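Local coordinates for sporulation-control protein spo0M (Bacillus subtilis, PDB 5CL2), which controls the expression of spo0A and is required for the cell to pass the morphological stage 0 of sporulation, at residues I99-T110 and D122-A130. Numbering follows the deposited sequence.
Sequences ITVGKVEVAVVT and DHDRIFVEA. With NA (sodium ion), chain C.
T100 clips the loop before strand 106-114 to the end of strand 120-128: its backbone N gives V128 O a hydrogen bond of 2.7 Å, in the carbonyl plane on a lone pair, and its OG1 takes a weak one from V128 N. Chi1 of -72° sets OG1 beside T100's own backbone N and CG2 at the edge of the F127 ring. I99 reaches past V128 to A130, with CG2 3.4 Å from V128 O and CD1 3.7 Å from A130 CB. Cutting this side chain back to an alanine removes CD1, which is likely to open a gap beside the A130 methyl. Paired backbone bonds tie V108 to D124 and T110 to D122. On one face V106 CG1 packs 3.6 Å from I126 CG1, beside L49 of strand 40-57; on the other, the H123 ring brings CE1 close to A107 CB. D122 gives the sodium ion one oxygen, OD2, whereas D124 grips it with both, OD1 at 2.5 Å and OD2 at 2.3 Å; a water and T14 O of strand 11-16 complete the site. Strands 106-114 and 120-128 form a beta hairpin, consistent with an arrestin-like domain, and the sodium site links its second strand to the other sheet.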
# COMPACT_ATOMS: atom_id res chain seq x y z
N ILE A 99 -3.34 -15.13 -5.33
CA ILE A 99 -3.56 -16.57 -5.33
C ILE A 99 -3.28 -17.10 -6.73
O ILE A 99 -3.66 -16.46 -7.72
CB ILE A 99 -5.02 -16.89 -4.90
CG1 ILE A 99 -5.21 -16.60 -3.42
CG2 ILE A 99 -5.40 -18.33 -5.23
CD1 ILE A 99 -6.67 -16.33 -3.03
N THR A 100 -2.62 -18.25 -6.83
CA THR A 100 -2.29 -18.76 -8.16
C THR A 100 -3.45 -19.61 -8.61
O THR A 100 -3.58 -20.78 -8.25
CB THR A 100 -1.00 -19.61 -8.14
OG1 THR A 100 0.14 -18.75 -7.96
CG2 THR A 100 -0.84 -20.34 -9.46
N VAL A 101 -4.26 -19.00 -9.47
CA VAL A 101 -5.45 -19.62 -10.02
C VAL A 101 -5.75 -18.79 -11.25
O VAL A 101 -5.32 -17.63 -11.34
CB VAL A 101 -6.63 -19.64 -9.04
CG1 VAL A 101 -7.20 -18.24 -8.85
CG2 VAL A 101 -7.71 -20.58 -9.52
N GLY A 102 -6.49 -19.36 -12.20
CA GLY A 102 -6.73 -18.68 -13.46
C GLY A 102 -5.45 -18.40 -14.23
O GLY A 102 -4.64 -19.31 -14.50
N LYS A 103 -5.26 -17.14 -14.59
CA LYS A 103 -4.12 -16.73 -15.39
C LYS A 103 -2.91 -16.23 -14.55
O LYS A 103 -1.83 -15.96 -15.09
CB LYS A 103 -4.58 -15.66 -16.39
CG LYS A 103 -4.69 -16.18 -17.82
CD LYS A 103 -5.10 -15.07 -18.78
CE LYS A 103 -4.69 -15.39 -20.22
NZ LYS A 103 -5.00 -16.78 -20.64
N VAL A 104 -3.09 -16.16 -13.23
CA VAL A 104 -2.08 -15.57 -12.36
C VAL A 104 -0.84 -16.46 -12.13
O VAL A 104 -0.95 -17.61 -11.69
CB VAL A 104 -2.68 -15.23 -11.00
CG1 VAL A 104 -1.61 -14.66 -10.08
CG2 VAL A 104 -3.85 -14.25 -11.17
N GLU A 105 0.33 -15.91 -12.41
CA GLU A 105 1.55 -16.61 -12.01
C GLU A 105 2.37 -15.80 -10.99
O GLU A 105 2.49 -14.58 -11.09
CB GLU A 105 2.43 -16.96 -13.24
CG GLU A 105 3.21 -15.78 -13.84
CD GLU A 105 4.32 -16.20 -14.83
OE1 GLU A 105 5.17 -17.05 -14.45
OE2 GLU A 105 4.37 -15.67 -15.96
N VAL A 106 2.89 -16.51 -10.00
CA VAL A 106 3.80 -15.93 -9.02
C VAL A 106 5.13 -16.66 -9.10
O VAL A 106 5.20 -17.89 -9.03
CB VAL A 106 3.27 -16.06 -7.59
CG1 VAL A 106 4.31 -15.56 -6.61
CG2 VAL A 106 1.97 -15.28 -7.43
N ALA A 107 6.20 -15.89 -9.28
CA ALA A 107 7.51 -16.46 -9.44
C ALA A 107 8.50 -15.88 -8.43
O ALA A 107 8.44 -14.70 -8.11
CB ALA A 107 8.00 -16.25 -10.87
N VAL A 108 9.40 -16.74 -7.94
CA VAL A 108 10.60 -16.33 -7.21
C VAL A 108 11.77 -16.23 -8.19
O VAL A 108 12.13 -17.19 -8.86
CB VAL A 108 10.94 -17.31 -6.08
CG1 VAL A 108 12.28 -16.97 -5.47
CG2 VAL A 108 9.81 -17.31 -5.02
N VAL A 109 12.32 -15.04 -8.32
CA VAL A 109 13.39 -14.78 -9.27
C VAL A 109 14.68 -14.49 -8.53
O VAL A 109 14.72 -13.64 -7.64
CB VAL A 109 13.04 -13.58 -10.17
CG1 VAL A 109 14.21 -13.20 -11.05
CG2 VAL A 109 11.79 -13.87 -10.99
N THR A 110 15.73 -15.22 -8.88
CA THR A 110 17.05 -15.03 -8.32
C THR A 110 17.84 -14.17 -9.28
O THR A 110 17.91 -14.45 -10.47
CB THR A 110 17.76 -16.37 -8.08
OG1 THR A 110 16.97 -17.17 -7.19
CG2 THR A 110 19.15 -16.15 -7.46
N ASP A 122 17.91 -17.04 -11.96
CA ASP A 122 17.10 -18.26 -11.88
C ASP A 122 15.62 -17.89 -11.70
O ASP A 122 15.31 -16.82 -11.23
CB ASP A 122 17.56 -19.14 -10.74
CG ASP A 122 16.97 -20.53 -10.82
OD1 ASP A 122 16.43 -20.88 -11.90
OD2 ASP A 122 17.06 -21.29 -9.83
N HIS A 123 14.73 -18.81 -12.06
CA HIS A 123 13.28 -18.61 -11.99
C HIS A 123 12.60 -19.85 -11.38
O HIS A 123 12.72 -20.96 -11.92
CB HIS A 123 12.74 -18.34 -13.41
CG HIS A 123 11.25 -18.26 -13.51
ND1 HIS A 123 10.56 -17.06 -13.57
CD2 HIS A 123 10.31 -19.24 -13.61
CE1 HIS A 123 9.27 -17.31 -13.68
NE2 HIS A 123 9.09 -18.61 -13.71
N ASP A 124 11.90 -19.65 -10.27
CA ASP A 124 11.17 -20.75 -9.64
C ASP A 124 9.71 -20.31 -9.44
O ASP A 124 9.39 -19.47 -8.62
CB ASP A 124 11.78 -21.11 -8.29
CG ASP A 124 13.19 -21.71 -8.41
OD1 ASP A 124 14.16 -20.91 -8.44
OD2 ASP A 124 13.32 -22.96 -8.51
N ARG A 125 8.80 -20.91 -10.17
CA ARG A 125 7.41 -20.66 -9.94
C ARG A 125 6.98 -21.16 -8.57
O ARG A 125 7.46 -22.19 -8.10
CB ARG A 125 6.60 -21.30 -11.03
CG ARG A 125 7.07 -20.86 -12.40
CD ARG A 125 6.88 -22.07 -13.26
NE ARG A 125 5.50 -22.51 -13.05
CZ ARG A 125 4.79 -23.20 -13.93
NH1 ARG A 125 5.37 -23.62 -15.04
NH2 ARG A 125 3.53 -23.55 -13.66
N ILE A 126 6.08 -20.43 -7.92
CA ILE A 126 5.40 -20.97 -6.76
C ILE A 126 3.88 -20.92 -6.91
O ILE A 126 3.32 -20.05 -7.59
CB ILE A 126 5.82 -20.26 -5.47
CG1 ILE A 126 5.46 -18.79 -5.50
CG2 ILE A 126 7.30 -20.38 -5.27
CD1 ILE A 126 5.48 -18.15 -4.12
N PHE A 127 3.22 -21.92 -6.34
CA PHE A 127 1.78 -21.90 -6.36
C PHE A 127 1.38 -21.25 -5.05
O PHE A 127 1.84 -21.66 -3.98
CB PHE A 127 1.21 -23.31 -6.52
CG PHE A 127 1.63 -23.99 -7.80
CD1 PHE A 127 0.99 -23.70 -9.00
CD2 PHE A 127 2.65 -24.93 -7.81
CE1 PHE A 127 1.38 -24.31 -10.18
CE2 PHE A 127 3.05 -25.55 -8.98
CZ PHE A 127 2.41 -25.24 -10.17
N VAL A 128 0.55 -20.21 -5.13
CA VAL A 128 0.07 -19.51 -3.95
C VAL A 128 -1.39 -19.86 -3.69
O VAL A 128 -2.27 -19.47 -4.46
CB VAL A 128 0.20 -18.00 -4.09
CG1 VAL A 128 -0.39 -17.32 -2.87
CG2 VAL A 128 1.66 -17.62 -4.31
N GLU A 129 -1.63 -20.59 -2.62
CA GLU A 129 -2.98 -21.06 -2.32
C GLU A 129 -3.86 -20.02 -1.66
O GLU A 129 -3.36 -19.11 -1.01
CB GLU A 129 -2.92 -22.29 -1.43
CG GLU A 129 -2.30 -23.50 -2.08
CD GLU A 129 -2.30 -24.68 -1.16
OE1 GLU A 129 -1.69 -24.57 -0.06
OE2 GLU A 129 -2.91 -25.71 -1.51
N ALA A 130 -5.17 -20.16 -1.84
CA ALA A 130 -6.10 -19.32 -1.11
C ALA A 130 -5.94 -19.53 0.39
O ALA A 130 -5.98 -20.64 0.89
CB ALA A 130 -7.54 -19.59 -1.53
NA NA C . 15.41 -22.90 -9.37
O HOH W 1 14.76 -22.97 -11.25